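Local coordinates for putative cell surface protein (Streptococcus pyogenes, PDB 4OFQ) that probably serves as a surface adhesin of the antigen I/II family, its C-terminal region being built of beta-sandwich domains, at residues 101-106 with 124-129; 223-228 with 305-310. One frame throughout, in Å; residues are numbered along the deposited sequence.

Interaction 1 (101-106 with 124-129); sequences HVLSQD and VGEFYM. With CA (calcium ion), chain C.
Val-102 and Phe-127 form an antiparallel hydrogen-bonded pair, Val-102 N giving to Phe-127 O at 2.8 Å and Phe-127 N to Val-102 O at 3.0 Å, while His-101 faces Tyr-128 as the adjoining non-hydrogen-bonded pair. On the sheet face that carries His-101 and Tyr-128 the imidazole lies over the phenol in an offset stack, centroids 4.0 Å apart and planes 5° from parallel. His-101 CG sits anti to its backbone N (chi1 -167°), which carries the ring across to Tyr-128. Tyr-70 OH holds His-101 NE2 and Gly-77 O holds Tyr-128 OH, so both rings are also gripped at their polar ends. On the face that carries Val-102 and Phe-127, Val-102 CB stands 3.9 Å from the Phe-127 ring centroid, a CH-pi contact only 15° off the normal; Gln-105 CG meets that ring's edge, 3.7 Å from CE1. Water 2 joins Leu-103 O to Glu-126 OE2. The calcium ion takes Val-124 O and Glu-126 O, with Asp-69 and Tyr-70 completing the protein ligands. This is the end of an edge-strand pairing in a mixed sheet of the adhesin's C2 domain: strand 97-102 is one of the sheet's two outermost strands within this chain, strand 127-132 lies between it and strand 64-70, and Ile-116 of helix 110-119 packs against Phe-127 and Gln-105.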
ATOM      1  N   HIS A 101       6.465 -21.546  -6.199  1.00 11.42           N
ATOM      2  CA  HIS A 101       5.699 -20.428  -6.714  1.00 13.55           C
ATOM      3  C   HIS A 101       4.922 -20.983  -7.894  1.00 14.55           C
ATOM      4  O   HIS A 101       5.495 -21.233  -8.964  1.00 14.28           O
ATOM      5  CB  HIS A 101       6.610 -19.273  -7.148  1.00 11.83           C
ATOM      6  CG  HIS A 101       5.874 -17.991  -7.399  1.00 11.38           C
ATOM      7  ND1 HIS A 101       6.476 -16.884  -7.951  1.00 13.70           N
ATOM      8  CD2 HIS A 101       4.579 -17.648  -7.184  1.00 14.79           C
ATOM      9  CE1 HIS A 101       5.593 -15.905  -8.050  1.00 17.78           C
ATOM     10  NE2 HIS A 101       4.434 -16.342  -7.590  1.00 10.72           N
ATOM     11  N   VAL A 102       3.631 -21.219  -7.696  1.00 11.65           N
ATOM     12  CA  VAL A 102       2.815 -21.827  -8.744  1.00 12.52           C
ATOM     13  C   VAL A 102       2.090 -20.768  -9.578  1.00 17.04           C
ATOM     14  O   VAL A 102       1.153 -20.121  -9.100  1.00 15.62           O
ATOM     15  CB  VAL A 102       1.804 -22.812  -8.158  1.00 12.86           C
ATOM     16  CG1 VAL A 102       0.987 -23.448  -9.278  1.00 13.95           C
ATOM     17  CG2 VAL A 102       2.542 -23.868  -7.340  1.00 12.73           C
ATOM     18  N   LEU A 103       2.514 -20.597 -10.827  1.00 13.29           N
ATOM     19  CA  LEU A 103       1.978 -19.514 -11.652  1.00 13.56           C
ATOM     20  C   LEU A 103       0.697 -19.943 -12.366  1.00 15.57           C
ATOM     21  O   LEU A 103      -0.105 -19.111 -12.795  1.00 16.49           O
ATOM     22  CB  LEU A 103       3.029 -19.004 -12.647  1.00 13.80           C
ATOM     23  CG  LEU A 103       4.297 -18.424 -12.001  1.00 13.98           C
ATOM     24  CD1 LEU A 103       5.295 -17.943 -13.062  1.00 14.56           C
ATOM     25  CD2 LEU A 103       3.954 -17.293 -11.009  1.00 17.01           C
ATOM     26  N   SER A 104       0.516 -21.251 -12.479  1.00 15.22           N
ATOM     27  CA  SER A 104      -0.646 -21.833 -13.137  1.00 16.39           C
ATOM     28  C   SER A 104      -0.708 -23.306 -12.752  1.00 19.83           C
ATOM     29  O   SER A 104       0.322 -23.952 -12.592  1.00 19.87           O
ATOM     30  CB  SER A 104      -0.536 -21.696 -14.654  1.00 17.47           C
ATOM     31  OG  SER A 104      -1.482 -22.531 -15.316  1.00 18.82           O
ATOM     32  N   GLN A 105      -1.909 -23.850 -12.594  1.00 22.22           N
ATOM     33  CA  GLN A 105      -2.003 -25.255 -12.241  1.00 20.15           C
ATOM     34  C   GLN A 105      -1.971 -26.172 -13.457  1.00 22.08           C
ATOM     35  O   GLN A 105      -1.987 -27.387 -13.298  1.00 19.89           O
ATOM     36  CB  GLN A 105      -3.259 -25.549 -11.408  1.00 18.20           C
ATOM     37  CG  GLN A 105      -3.271 -24.849 -10.072  1.00 20.88           C
ATOM     38  CD  GLN A 105      -4.265 -25.471  -9.120  1.00 30.71           C
ATOM     39  OE1 GLN A 105      -4.204 -26.666  -8.851  1.00 28.81           O
ATOM     40  NE2 GLN A 105      -5.187 -24.664  -8.606  1.00 32.07           N
ATOM     41  N   ASP A 106      -1.913 -25.599 -14.658  1.00 19.98           N
ATOM     42  CA  ASP A 106      -2.064 -26.393 -15.885  1.00 23.19           C
ATOM     43  C   ASP A 106      -1.154 -27.618 -15.931  1.00 21.85           C
ATOM     44  O   ASP A 106      -1.605 -28.734 -16.221  1.00 23.02           O
ATOM     45  CB  ASP A 106      -1.854 -25.524 -17.131  1.00 22.15           C
ATOM     46  CG  ASP A 106      -3.002 -24.533 -17.358  1.00 35.51           C
ATOM     47  OD1 ASP A 106      -3.858 -24.392 -16.457  1.00 34.20           O
ATOM     48  OD2 ASP A 106      -3.046 -23.893 -18.432  1.00 32.14           O
ATOM     49  N   VAL A 124      -7.056 -19.573  -6.547  1.00 18.30           N
ATOM     50  CA  VAL A 124      -7.315 -18.930  -7.830  1.00 19.41           C
ATOM     51  C   VAL A 124      -6.052 -18.292  -8.390  1.00 20.41           C
ATOM     52  O   VAL A 124      -5.327 -17.611  -7.669  1.00 16.27           O
ATOM     53  CB  VAL A 124      -8.404 -17.845  -7.675  1.00 24.69           C
ATOM     54  CG1 VAL A 124      -8.510 -16.980  -8.920  1.00 31.50           C
ATOM     55  CG2 VAL A 124      -9.743 -18.488  -7.360  1.00 25.49           C
ATOM     56  N   GLY A 125      -5.781 -18.512  -9.672  1.00 16.54           N
ATOM     57  CA  GLY A 125      -4.626 -17.880 -10.307  1.00 19.32           C
ATOM     58  C   GLY A 125      -3.307 -18.301  -9.681  1.00 17.81           C
ATOM     59  O   GLY A 125      -3.145 -19.470  -9.308  1.00 14.26           O
ATOM     60  N   GLU A 126      -2.373 -17.360  -9.558  1.00 13.34           N
ATOM     61  CA  GLU A 126      -1.068 -17.663  -8.977  1.00 15.83           C
ATOM     62  C   GLU A 126      -1.168 -17.852  -7.473  1.00 16.37           C
ATOM     63  O   GLU A 126      -1.990 -17.224  -6.812  1.00 13.41           O
ATOM     64  CB  GLU A 126      -0.061 -16.546  -9.268  1.00 14.30           C
ATOM     65  CG  GLU A 126       0.058 -16.169 -10.733  1.00 12.64           C
ATOM     66  CD  GLU A 126       0.959 -14.978 -10.965  1.00 16.50           C
ATOM     67  OE1 GLU A 126       1.420 -14.346  -9.974  1.00 11.60           O
ATOM     68  OE2 GLU A 126       1.196 -14.660 -12.149  1.00 13.19           O
ATOM     69  N   PHE A 127      -0.318 -18.714  -6.930  1.00 11.54           N
ATOM     70  CA  PHE A 127      -0.231 -18.859  -5.490  1.00 11.00           C
ATOM     71  C   PHE A 127       1.140 -19.403  -5.112  1.00 12.33           C
ATOM     72  O   PHE A 127       1.886 -19.872  -5.974  1.00 13.11           O
ATOM     73  CB  PHE A 127      -1.365 -19.762  -4.967  1.00 11.54           C
ATOM     74  CG  PHE A 127      -1.370 -21.149  -5.547  1.00 15.33           C
ATOM     75  CD1 PHE A 127      -1.991 -21.403  -6.764  1.00 18.38           C
ATOM     76  CD2 PHE A 127      -0.798 -22.219  -4.849  1.00 12.11           C
ATOM     77  CE1 PHE A 127      -2.020 -22.712  -7.292  1.00 13.83           C
ATOM     78  CE2 PHE A 127      -0.829 -23.528  -5.368  1.00 12.82           C
ATOM     79  CZ  PHE A 127      -1.437 -23.761  -6.586  1.00 15.73           C
ATOM     80  N   TYR A 128       1.496 -19.283  -3.836  1.00 10.37           N
ATOM     81  CA  TYR A 128       2.640 -20.006  -3.309  1.00  9.91           C
ATOM     82  C   TYR A 128       2.138 -21.178  -2.505  1.00 14.51           C
ATOM     83  O   TYR A 128       1.099 -21.087  -1.844  1.00 11.78           O
ATOM     84  CB  TYR A 128       3.453 -19.146  -2.361  1.00  9.34           C
ATOM     85  CG  TYR A 128       4.403 -18.209  -3.042  1.00 11.30           C
ATOM     86  CD1 TYR A 128       4.014 -16.914  -3.360  1.00 14.85           C
ATOM     87  CD2 TYR A 128       5.695 -18.623  -3.371  1.00  9.25           C
ATOM     88  CE1 TYR A 128       4.903 -16.037  -3.985  1.00  9.64           C
ATOM     89  CE2 TYR A 128       6.583 -17.756  -3.993  1.00  9.19           C
ATOM     90  CZ  TYR A 128       6.173 -16.472  -4.293  1.00 12.60           C
ATOM     91  OH  TYR A 128       7.034 -15.605  -4.910  1.00 10.55           O
ATOM     92  N   MET A 129       2.873 -22.281  -2.563  0.84 10.86           N
ATOM     93  CA  MET A 129       2.588 -23.396  -1.679  0.84 13.64           C
ATOM     94  C   MET A 129       3.861 -23.835  -0.970  0.84 13.21           C
ATOM     95  O   MET A 129       4.952 -23.731  -1.535  0.84 12.70           O
ATOM     96  CB  MET A 129       1.876 -24.550  -2.414  0.84 17.20           C
ATOM     97  CG  MET A 129       2.662 -25.230  -3.523  0.84 19.53           C
ATOM     98  SD  MET A 129       1.631 -26.351  -4.516  0.84 19.86           S
ATOM     99  CE  MET A 129       0.898 -27.404  -3.263  0.84 14.19           C
TER
HETATM  100 CA    CA C1401      -4.032 -16.039  -6.582  0.61 15.37          CA
HETATM  101  O   HOH W   1      -1.611 -21.222 -10.166  1.00 29.51           O
HETATM  102  O   HOH W   2       0.270 -16.415 -14.021  1.00 23.27           O
HETATM  103  O   HOH W   3      -4.901 -21.659  -9.262  1.00 22.30           O
HETATM  104  O   HOH W   4      -5.080 -14.484  -8.020  1.00 12.51           O

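Interaction 2 (223-228 with 305-310); sequences GWVVPT and SSEFGA
Val-226 and Phe-308 meet in a single antiparallel bridge of the hydrogen-bonded kind, where two runs without regular strand structure pass 173° apart in direction. It continues the pairing of neighbouring strands 216-222 and 310-318 in an antiparallel sheet of the C-terminal antigen region, and is structural packing. Val-226 N gives to Phe-308 O at 2.7 Å, with 164° at the hydrogen, and Phe-308 N returns a bond to a lone pair of Val-226 O. The same two carbonyls also receive CA-H...O contacts, from Val-225 CA to Phe-308 O and, at 3.1 Å, from Glu-307 CA to Val-226 O.

Glu-307 can be followed outward along its extended chain. Its CB lies 3.5 Å from Val-226 O, beside the bridge. CG stands anti to the carbonyl carbon (chi1 -66°) and comes 3.7 Å from Thr-228 CG2, a methyl that also meets Ser-305 O and Glu-307 N. CD passes obliquely by Val-225 CG1 at 4.0 Å, and OE1 stays near that same methyl. At the tip, OE2 accepts from water 5 at 2.8 Å, and this water in turn accepts from Thr-228 N, so the carboxylate reaches the facing backbone through one solvent molecule.

Phe-308 sends its ring away from the 223-228 run, edge-to-face with Tyr-237 and Phe-294. Arg-230 NH1 bonds both Pro-227 O and Ser-306 O, adding a cationic link between the two runs. With two backbone hydrogen bonds and two CA-H...O contacts at its middle, the contact rests mainly on backbone amides and carbonyls: apolar atoms of Glu-307, Val-225 and Thr-228 flank it, and its one carboxylate is bridged by water rather than paired directly with a charge across the two segments.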
ATOM      1  N   GLY A 223      -3.759  19.376  -3.414  1.00  6.70           N
ATOM      2  CA  GLY A 223      -3.213  18.144  -2.851  1.00  7.50           C
ATOM      3  C   GLY A 223      -4.263  17.056  -2.680  1.00 13.59           C
ATOM      4  O   GLY A 223      -5.457  17.327  -2.547  1.00 14.55           O
ATOM      5  N   TRP A 224      -3.811  15.808  -2.684  1.00 13.88           N
ATOM      6  CA  TRP A 224      -4.707  14.676  -2.514  1.00  7.48           C
ATOM      7  C   TRP A 224      -5.093  14.619  -1.049  1.00  9.28           C
ATOM      8  O   TRP A 224      -4.272  14.893  -0.174  1.00 11.97           O
ATOM      9  CB  TRP A 224      -3.986  13.378  -2.947  1.00  7.58           C
ATOM     10  CG  TRP A 224      -4.758  12.118  -2.737  1.00  8.26           C
ATOM     11  CD1 TRP A 224      -5.892  11.726  -3.393  1.00 15.66           C
ATOM     12  CD2 TRP A 224      -4.445  11.060  -1.817  1.00 12.68           C
ATOM     13  NE1 TRP A 224      -6.317  10.504  -2.921  1.00 12.84           N
ATOM     14  CE2 TRP A 224      -5.439  10.069  -1.963  1.00 13.03           C
ATOM     15  CE3 TRP A 224      -3.417  10.856  -0.891  1.00 11.82           C
ATOM     16  CZ2 TRP A 224      -5.435   8.887  -1.219  1.00 10.99           C
ATOM     17  CZ3 TRP A 224      -3.413   9.677  -0.147  1.00  9.48           C
ATOM     18  CH2 TRP A 224      -4.424   8.713  -0.311  1.00 12.09           C
ATOM     19  N   VAL A 225      -6.349  14.292  -0.773  1.00  9.28           N
ATOM     20  CA  VAL A 225      -6.794  14.155   0.610  1.00  9.16           C
ATOM     21  C   VAL A 225      -6.497  12.730   1.106  1.00 13.56           C
ATOM     22  O   VAL A 225      -6.948  11.747   0.514  1.00 10.38           O
ATOM     23  CB  VAL A 225      -8.282  14.460   0.755  1.00 10.74           C
ATOM     24  CG1 VAL A 225      -8.733  14.152   2.172  1.00 14.85           C
ATOM     25  CG2 VAL A 225      -8.569  15.949   0.392  1.00 17.55           C
ATOM     26  N   VAL A 226      -5.721  12.630   2.183  1.00 10.21           N
ATOM     27  CA  VAL A 226      -5.415  11.344   2.798  1.00 14.54           C
ATOM     28  C   VAL A 226      -6.612  10.935   3.636  1.00 18.61           C
ATOM     29  O   VAL A 226      -7.011  11.665   4.541  1.00 16.63           O
ATOM     30  CB  VAL A 226      -4.160  11.450   3.682  1.00 10.12           C
ATOM     31  CG1 VAL A 226      -3.819  10.114   4.320  1.00 10.79           C
ATOM     32  CG2 VAL A 226      -2.983  11.935   2.854  1.00 11.17           C
ATOM     33  N   PRO A 227      -7.199   9.771   3.331  1.00 12.86           N
ATOM     34  CA  PRO A 227      -8.465   9.362   3.941  1.00 15.31           C
ATOM     35  C   PRO A 227      -8.281   8.734   5.302  1.00 14.72           C
ATOM     36  O   PRO A 227      -7.175   8.271   5.620  1.00 13.22           O
ATOM     37  CB  PRO A 227      -8.982   8.297   2.971  1.00 13.84           C
ATOM     38  CG  PRO A 227      -7.708   7.639   2.482  1.00 16.42           C
ATOM     39  CD  PRO A 227      -6.726   8.791   2.329  1.00 11.56           C
ATOM     40  N   THR A 228      -9.358   8.699   6.084  1.00 14.45           N
ATOM     41  CA  THR A 228      -9.340   8.007   7.363  1.00 15.36           C
ATOM     42  C   THR A 228      -9.490   6.515   7.119  1.00 16.08           C
ATOM     43  O   THR A 228      -9.756   6.093   5.993  1.00 16.01           O
ATOM     44  CB  THR A 228     -10.456   8.490   8.313  1.00 21.93           C
ATOM     45  OG1 THR A 228     -11.731   8.240   7.715  1.00 20.44           O
ATOM     46  CG2 THR A 228     -10.319   9.977   8.582  1.00 18.66           C
ATOM     47  N   SER A 305      -7.237   8.496  12.475  1.00 20.29           N
ATOM     48  CA  SER A 305      -8.666   8.732  12.380  1.00 19.35           C
ATOM     49  C   SER A 305      -8.969  10.107  11.786  1.00 23.23           C
ATOM     50  O   SER A 305     -10.135  10.516  11.722  1.00 24.50           O
ATOM     51  CB  SER A 305      -9.312   8.610  13.757  1.00 26.83           C
ATOM     52  OG  SER A 305      -8.598   9.392  14.687  1.00 26.30           O
ATOM     53  N   SER A 306      -7.925  10.822  11.366  1.00 20.07           N
ATOM     54  CA  SER A 306      -8.092  12.142  10.753  1.00 16.22           C
ATOM     55  C   SER A 306      -7.682  12.161   9.289  1.00 16.52           C
ATOM     56  O   SER A 306      -6.670  11.571   8.908  1.00 15.12           O
ATOM     57  CB  SER A 306      -7.266  13.201  11.494  1.00 20.62           C
ATOM     58  OG  SER A 306      -7.355  14.469  10.838  1.00 19.13           O
ATOM     59  N   GLU A 307      -8.466  12.847   8.468  1.00 13.99           N
ATOM     60  CA  GLU A 307      -8.047  13.114   7.091  1.00 14.17           C
ATOM     61  C   GLU A 307      -6.888  14.103   7.094  1.00 12.19           C
ATOM     62  O   GLU A 307      -6.648  14.773   8.097  1.00 15.08           O
ATOM     63  CB  GLU A 307      -9.199  13.699   6.274  1.00 15.38           C
ATOM     64  CG  GLU A 307     -10.361  12.747   6.059  1.00 23.06           C
ATOM     65  CD  GLU A 307     -11.338  13.242   5.001  1.00 29.08           C
ATOM     66  OE1 GLU A 307     -11.612  14.458   4.971  1.00 30.94           O
ATOM     67  OE2 GLU A 307     -11.824  12.412   4.195  1.00 38.24           O
ATOM     68  N   PHE A 308      -6.173  14.200   5.976  1.00 11.90           N
ATOM     69  CA  PHE A 308      -5.155  15.237   5.821  1.00 15.68           C
ATOM     70  C   PHE A 308      -5.132  15.714   4.382  1.00 18.14           C
ATOM     71  O   PHE A 308      -5.107  14.912   3.452  1.00 13.26           O
ATOM     72  CB  PHE A 308      -3.756  14.745   6.246  1.00 13.22           C
ATOM     73  CG  PHE A 308      -2.677  15.803   6.119  1.00 14.85           C
ATOM     74  CD1 PHE A 308      -2.467  16.732   7.131  1.00 15.21           C
ATOM     75  CD2 PHE A 308      -1.894  15.884   4.977  1.00 11.72           C
ATOM     76  CE1 PHE A 308      -1.487  17.714   7.015  1.00 16.39           C
ATOM     77  CE2 PHE A 308      -0.914  16.865   4.846  1.00  9.63           C
ATOM     78  CZ  PHE A 308      -0.709  17.782   5.881  1.00 19.34           C
ATOM     79  N   GLY A 309      -5.156  17.026   4.187  1.00 11.58           N
ATOM     80  CA  GLY A 309      -5.024  17.555   2.842  1.00 10.59           C
ATOM     81  C   GLY A 309      -4.708  19.037   2.862  1.00 10.02           C
ATOM     82  O   GLY A 309      -5.089  19.745   3.802  1.00 12.85           O
ATOM     83  N   ALA A 310      -4.013  19.501   1.832  1.00 11.16           N
ATOM     84  CA  ALA A 310      -3.705  20.920   1.709  1.00 10.59           C
ATOM     85  C   ALA A 310      -3.617  21.307   0.243  1.00 14.14           C
ATOM     86  O   ALA A 310      -3.279  20.469  -0.605  1.00  9.49           O
ATOM     87  CB  ALA A 310      -2.390  21.240   2.421  1.00 10.71           C
TER
HETATM   88  O   HOH W   5     -11.832   9.736   4.946  1.00 17.09           O

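Overall arrangement
From the N terminus, the chain first reaches interaction 1, in the C2 region of this antigen I/II protein, which closes a short excursion: 17 residues, ten of them helical, separate 101-106 from the calcium-binding run 124-129. Interaction 2 belongs to the C-terminal region and closes a much longer excursion of 76 residues, rich in strand. The two closures follow in series, neither nesting nor crossing. Their centres lie 37 Å apart on opposite sides of the chain's centre, and their nearest atoms stay about 26 Å apart. Interaction 1 ties strand 97-102 to strand 127-132; interaction 2 ties the loop after strand 216-222 to the one before strand 310-318.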